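Local coordinates for carboxymuconolactone decarboxylase family protein (Thermotoga maritima, PDB 1VKE) that is of uncertain function but, as a member of the AhpD-like carboxymuconolactone decarboxylase family, possibly acts as a peroxiredoxin-type oxidoreductase in the antioxidative response, at residues E[61-66]-E[90-95]; E[77-82]-E[115-120]. One frame throughout, in Å; residues are numbered along the deposited sequence. Where two conformers were deposited one is given.

Interaction 1: E[61-66]-E[90-95]; sequences MGLVAS and EEIFEA
L63 and I92 meet through single methyl groups, CD2 of the leucine lying 4.0 Å from CG2 of the isoleucine. Their side chains cross at about a right angle, which limits the overlap to these two methyl groups. L63 points toward helix 89-103 and carries CG anti to its own backbone N (chi1 178°), a setting that extends the forked end across the gap. I92 leaves its helix to one side and offers its beta-branch methyl, so a residue not aimed straight at its partner can still reach it.

One residue further along, V64 makes the second meeting with A95. The CB of A95 points toward helix 55-68 and comes within 3.8 Å of V64 CG2. The same valine methyl lies 3.6 Å from A95 O, so it packs against side chain and backbone together. The small alanine suits this place because it lets the chains approach: the CA atoms of V64 and A95 are 6.2 Å apart, the shortest CA separation between the segments. All four side chains are buried and have no polar atom to satisfy; the branched L63, V64 and I92 fill the width.

S66 serves another purpose. Its OG donates to G62 O at 2.7 Å, tilted 34° from the carbonyl plane, while the backbone N of S66 reaches the same oxygen from the opposite face. Two bonds thus grip one carbonyl, and the hydroxyl also bonds an oxygen of an unidentified ligand, probably from the crystallisation liquor.

L63 packs on I75 and I92 on L79, so helix 72-84 covers one flank. This is helix-to-helix packing in the all-helical AhpD-like fold; helix 55-68 also sets S66 against C74 of the C71-C74 disulfide, a CXXC pair consistent with the family's suggested redox role.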
loop_
_atom_site.group_PDB
_atom_site.type_symbol
_atom_site.label_atom_id
_atom_site.label_comp_id
_atom_site.label_asym_id
_atom_site.label_seq_id
_atom_site.Cartn_x
_atom_site.Cartn_y
_atom_site.Cartn_z
ATOM N N MET E 61 13.869 10.540 8.293
ATOM C CA MET E 61 13.020 9.349 8.470
ATOM C C MET E 61 11.604 9.549 7.976
ATOM O O MET E 61 11.042 8.653 7.344
ATOM C CB MET E 61 13.010 8.910 9.944
ATOM C CG MET E 61 14.359 8.441 10.426
ATOM S SD MET E 61 14.348 8.206 12.233
ATOM C CE MET E 61 15.946 7.430 12.353
ATOM N N GLY E 62 11.024 10.716 8.250
ATOM C CA GLY E 62 9.723 11.045 7.724
ATOM C C GLY E 62 9.747 10.962 6.182
ATOM O O GLY E 62 8.789 10.510 5.512
ATOM N N LEU E 63 10.829 11.462 5.594
ATOM C CA LEU E 63 10.979 11.453 4.122
ATOM C C LEU E 63 11.015 10.021 3.594
ATOM O O LEU E 63 10.316 9.674 2.605
ATOM C CB LEU E 63 12.248 12.206 3.708
ATOM C CG LEU E 63 12.570 12.243 2.219
ATOM C CD1 LEU E 63 11.491 12.918 1.444
ATOM C CD2 LEU E 63 13.871 12.990 1.970
ATOM N N VAL E 64 11.820 9.174 4.224
ATOM C CA VAL E 64 11.908 7.771 3.820
ATOM C C VAL E 64 10.526 7.112 3.914
ATOM O O VAL E 64 10.087 6.442 2.965
ATOM C CB VAL E 64 12.974 7.004 4.660
ATOM C CG1 VAL E 64 12.891 5.494 4.424
ATOM C CG2 VAL E 64 14.347 7.538 4.276
ATOM N N ALA E 65 9.856 7.266 5.068
ATOM C CA ALA E 65 8.557 6.611 5.273
ATOM C C ALA E 65 7.550 7.108 4.221
ATOM O O ALA E 65 6.807 6.287 3.638
ATOM C CB ALA E 65 8.030 6.879 6.659
ATOM N N SER E 66 7.520 8.408 3.985
ATOM C CA SER E 66 6.562 9.034 3.041
ATOM C C SER E 66 6.839 8.605 1.612
ATOM O O SER E 66 5.930 8.527 0.818
ATOM C CB SER E 66 6.697 10.570 3.132
ATOM O OG SER E 66 6.358 11.035 4.444
ATOM N N GLU E 90 23.122 15.562 -0.977
ATOM C CA GLU E 90 23.716 14.237 -0.817
ATOM C C GLU E 90 23.022 13.390 0.288
ATOM O O GLU E 90 22.752 12.201 0.098
ATOM C CB GLU E 90 25.224 14.314 -0.573
ATOM C CG GLU E 90 25.880 12.943 -0.660
ATOM C CD GLU E 90 27.404 13.004 -0.843
ATOM O OE1 GLU E 90 27.966 14.124 -0.992
ATOM O OE2 GLU E 90 28.045 11.916 -0.826
ATOM N N GLU E 91 22.765 14.013 1.442
ATOM C CA GLU E 91 22.098 13.324 2.539
ATOM C C GLU E 91 20.694 12.924 2.116
ATOM O O GLU E 91 20.274 11.771 2.294
ATOM C CB GLU E 91 22.022 14.226 3.790
ATOM C CG GLU E 91 23.365 14.437 4.491
ATOM C CD GLU E 91 23.299 15.451 5.627
ATOM O OE1 GLU E 91 22.683 16.536 5.453
ATOM O OE2 GLU E 91 23.918 15.196 6.677
ATOM N N ILE E 92 19.971 13.858 1.508
ATOM C CA ILE E 92 18.623 13.560 1.001
ATOM C C ILE E 92 18.630 12.431 -0.035
ATOM O O ILE E 92 17.802 11.518 0.058
ATOM C CB ILE E 92 17.972 14.848 0.432
ATOM C CG1 ILE E 92 17.704 15.808 1.589
ATOM C CG2 ILE E 92 16.696 14.523 -0.334
ATOM C CD1 ILE E 92 17.375 17.251 1.133
ATOM N N PHE E 93 19.580 12.448 -0.967
ATOM C CA PHE E 93 19.635 11.388 -1.988
ATOM C C PHE E 93 19.994 10.032 -1.393
ATOM O O PHE E 93 19.429 9.028 -1.806
ATOM C CB PHE E 93 20.584 11.723 -3.139
ATOM C CG PHE E 93 20.236 12.971 -3.918
ATOM C CD1 PHE E 93 18.950 13.381 -4.117
ATOM C CD2 PHE E 93 21.256 13.713 -4.491
ATOM C CE1 PHE E 93 18.680 14.542 -4.850
ATOM C CE2 PHE E 93 20.983 14.865 -5.234
ATOM C CZ PHE E 93 19.684 15.266 -5.409
ATOM N N GLU E 94 20.845 10.001 -0.371
ATOM C CA GLU E 94 21.174 8.716 0.288
ATOM C C GLU E 94 19.970 8.127 0.975
ATOM O O GLU E 94 19.761 6.907 0.948
ATOM C CB GLU E 94 22.331 8.867 1.277
ATOM C CG GLU E 94 23.680 9.100 0.600
ATOM C CD GLU E 94 24.862 9.195 1.557
ATOM O OE1 GLU E 94 24.776 8.664 2.683
ATOM O OE2 GLU E 94 25.885 9.827 1.166
ATOM N N ALA E 95 19.138 8.987 1.561
ATOM C CA ALA E 95 17.868 8.538 2.129
ATOM C C ALA E 95 16.881 8.085 1.077
ATOM O O ALA E 95 16.216 7.051 1.244
ATOM C CB ALA E 95 17.266 9.652 2.964
#

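Interaction 2: E[77-82]-E[115-120]; sequences YHLVRC and VGFLEE
F117 presents the edge of its ring to helix 72-84. CD1 of L79 lies in the ring plane, 3.9 Å from F117 CD2, and CG2 of V80 sits near that plane at 3.8 Å from F117 CE2. Two neighbouring residues of one helix therefore line successive carbons of a single aromatic rim. A second pair of flat groups belongs to 77-82 alone: Y77 turns an edge to H78, its CD2 standing 3.7 Å above the imidazole plane and over the centre of that ring.

L79 and F117 both point toward each other's helix and slide past in opposite directions, which also brings L79 CB to 4.2 Å from F117 CD2. With chi1 at -169°, the ring of F117 is carried away from its own backbone N and out as far as V80. L79 CD1 reaches on to the backbone, 4.4 Å from L118 N. A long leucine and a broad ring suit a gap of this size, since the segment axes stay 10.2 Å apart and cross at -39°. With an alanine here in place of F117, L79 CD1 and V80 CG2 would probably lose the ring edge they rest on, and a gap is likely to open beside Y15.

H78 takes no part in the contact with 115-120: its ND1 is hydrogen-bonded to E59, and its NE2 to an oxygen of an unidentified ligand, probably from the crystallisation liquor.

Around the contact, Y15 of helix 15-28 touches both V80 and F117, while V80 further packs on I131 and L133. From helix 89-103, D89 and I92 pack on L118, so helices 15-28 and 89-103 both lie against this pair of helices.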
loop_
_atom_site.group_PDB
_atom_site.type_symbol
_atom_site.label_atom_id
_atom_site.label_comp_id
_atom_site.label_asym_id
_atom_site.label_seq_id
_atom_site.Cartn_x
_atom_site.Cartn_y
_atom_site.Cartn_z
ATOM N N TYR E 77 6.329 17.920 2.321
ATOM C CA TYR E 77 6.394 18.458 3.650
ATOM C C TYR E 77 7.760 18.120 4.252
ATOM O O TYR E 77 8.482 18.979 4.753
ATOM C CB TYR E 77 5.278 17.876 4.582
ATOM C CG TYR E 77 5.486 18.343 6.000
ATOM C CD1 TYR E 77 5.022 19.571 6.427
ATOM C CD2 TYR E 77 6.122 17.522 6.938
ATOM C CE1 TYR E 77 5.288 20.028 7.737
ATOM C CE2 TYR E 77 6.383 17.980 8.235
ATOM C CZ TYR E 77 5.946 19.218 8.615
ATOM O OH TYR E 77 6.159 19.687 9.898
ATOM N N HIS E 78 8.138 16.842 4.225
ATOM C CA HIS E 78 9.441 16.478 4.852
ATOM C C HIS E 78 10.654 17.023 4.106
ATOM O O HIS E 78 11.690 17.292 4.726
ATOM C CB HIS E 78 9.505 14.980 5.065
ATOM C CG HIS E 78 8.547 14.527 6.102
ATOM N ND1 HIS E 78 8.688 14.833 7.446
ATOM C CD2 HIS E 78 7.409 13.802 6.001
ATOM C CE1 HIS E 78 7.658 14.334 8.104
ATOM N NE2 HIS E 78 6.884 13.672 7.257
ATOM N N LEU E 79 10.555 17.190 2.794
ATOM C CA LEU E 79 11.642 17.833 2.054
ATOM C C LEU E 79 11.812 19.248 2.542
ATOM O O LEU E 79 12.941 19.727 2.742
ATOM C CB LEU E 79 11.387 17.866 0.531
ATOM C CG LEU E 79 11.753 16.596 -0.234
ATOM C CD1 LEU E 79 11.243 16.656 -1.687
ATOM C CD2 LEU E 79 13.273 16.323 -0.193
ATOM N N VAL E 80 10.716 19.988 2.692
ATOM C CA VAL E 80 10.866 21.369 3.225
ATOM C C VAL E 80 11.614 21.346 4.569
ATOM O O VAL E 80 12.547 22.117 4.805
ATOM C CB VAL E 80 9.497 22.089 3.364
ATOM C CG1 VAL E 80 9.621 23.421 4.031
ATOM C CG2 VAL E 80 8.861 22.229 2.004
ATOM N N ARG E 81 11.163 20.466 5.470
ATOM C CA ARG E 81 11.740 20.441 6.812
ATOM C C ARG E 81 13.204 20.019 6.742
ATOM O O ARG E 81 14.057 20.569 7.472
ATOM C CB ARG E 81 10.984 19.419 7.655
ATOM C CG ARG E 81 9.576 19.811 7.983
ATOM C CD ARG E 81 9.502 20.939 8.992
ATOM N NE ARG E 81 10.207 20.542 10.228
ATOM C CZ ARG E 81 11.299 21.132 10.726
ATOM N NH1 ARG E 81 11.819 22.207 10.156
ATOM N NH2 ARG E 81 11.843 20.654 11.836
ATOM N N CYS E 82 13.531 19.037 5.885
ATOM C CA CYS E 82 14.950 18.610 5.741
ATOM C C CYS E 82 15.830 19.792 5.279
ATOM O O CYS E 82 16.923 20.039 5.798
ATOM C CB CYS E 82 15.097 17.489 4.738
ATOM S SG CYS E 82 14.472 15.873 5.368
ATOM N N VAL E 115 12.613 15.052 -6.499
ATOM C CA VAL E 115 13.829 15.718 -6.974
ATOM C C VAL E 115 13.485 17.060 -7.582
ATOM O O VAL E 115 14.177 18.061 -7.318
ATOM C CB VAL E 115 14.632 14.808 -7.924
ATOM C CG1 VAL E 115 15.726 15.616 -8.632
ATOM C CG2 VAL E 115 15.274 13.697 -7.084
ATOM N N GLY E 116 12.388 17.117 -8.300
ATOM C CA GLY E 116 11.887 18.364 -8.875
ATOM C C GLY E 116 11.549 19.422 -7.841
ATOM O O GLY E 116 11.913 20.608 -7.970
ATOM N N PHE E 117 10.898 18.981 -6.776
ATOM C CA PHE E 117 10.543 19.850 -5.698
ATOM C C PHE E 117 11.769 20.329 -4.951
ATOM O O PHE E 117 11.876 21.509 -4.629
ATOM C CB PHE E 117 9.598 19.149 -4.751
ATOM C CG PHE E 117 8.977 20.058 -3.760
ATOM C CD1 PHE E 117 8.157 21.101 -4.170
ATOM C CD2 PHE E 117 9.232 19.912 -2.421
ATOM C CE1 PHE E 117 7.586 21.970 -3.242
ATOM C CE2 PHE E 117 8.650 20.766 -1.482
ATOM C CZ PHE E 117 7.829 21.789 -1.891
ATOM N N LEU E 118 12.714 19.433 -4.701
ATOM C CA LEU E 118 13.969 19.827 -4.051
ATOM C C LEU E 118 14.675 20.904 -4.887
ATOM O O LEU E 118 15.193 21.896 -4.344
ATOM C CB LEU E 118 14.857 18.623 -3.864
ATOM C CG LEU E 118 16.230 18.849 -3.233
ATOM C CD1 LEU E 118 16.096 19.455 -1.858
ATOM C CD2 LEU E 118 17.015 17.559 -3.183
ATOM N N GLU E 119 14.655 20.740 -6.203
ATOM C CA GLU E 119 15.280 21.759 -7.089
ATOM C C GLU E 119 14.608 23.101 -6.923
ATOM O O GLU E 119 15.308 24.157 -6.892
ATOM C CB GLU E 119 15.304 21.272 -8.523
ATOM C CG GLU E 119 16.410 20.246 -8.653
ATOM C CD GLU E 119 16.462 19.530 -9.989
ATOM O OE1 GLU E 119 15.620 19.818 -10.862
ATOM O OE2 GLU E 119 17.367 18.664 -10.141
ATOM N N GLU E 120 13.281 23.103 -6.808
ATOM C CA GLU E 120 12.539 24.343 -6.567
ATOM C C GLU E 120 12.955 25.004 -5.245
ATOM O O GLU E 120 13.175 26.232 -5.193
ATOM C CB GLU E 120 11.032 24.068 -6.559
ATOM C CG GLU E 120 10.171 25.314 -6.479
ATOM C CD GLU E 120 8.670 24.989 -6.450
ATOM O OE1 GLU E 120 8.288 23.844 -6.856
ATOM O OE2 GLU E 120 7.892 25.881 -6.015
#

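Overall arrangement
Both interactions are buried and apolar, yet they join different pairs of helices: 55-68 with 89-103 in interaction 1, and 72-84 with 108-127 in interaction 2. Their segments alternate along the chain, and their centres lie about 10 Å apart. They meet directly where S66 and L63 pack on H78 and where F93 touches L118. Interaction 1 works with aliphatic groups, including an alanine; interaction 2 sets the edge of a phenylalanine ring against a leucine and a valine. Their surroundings also differ. Interaction 1 lies against a neighbouring subunit, E94 forming a salt bridge to K58 of the second subunit, whereas no other protein chain touches the segments of interaction 2.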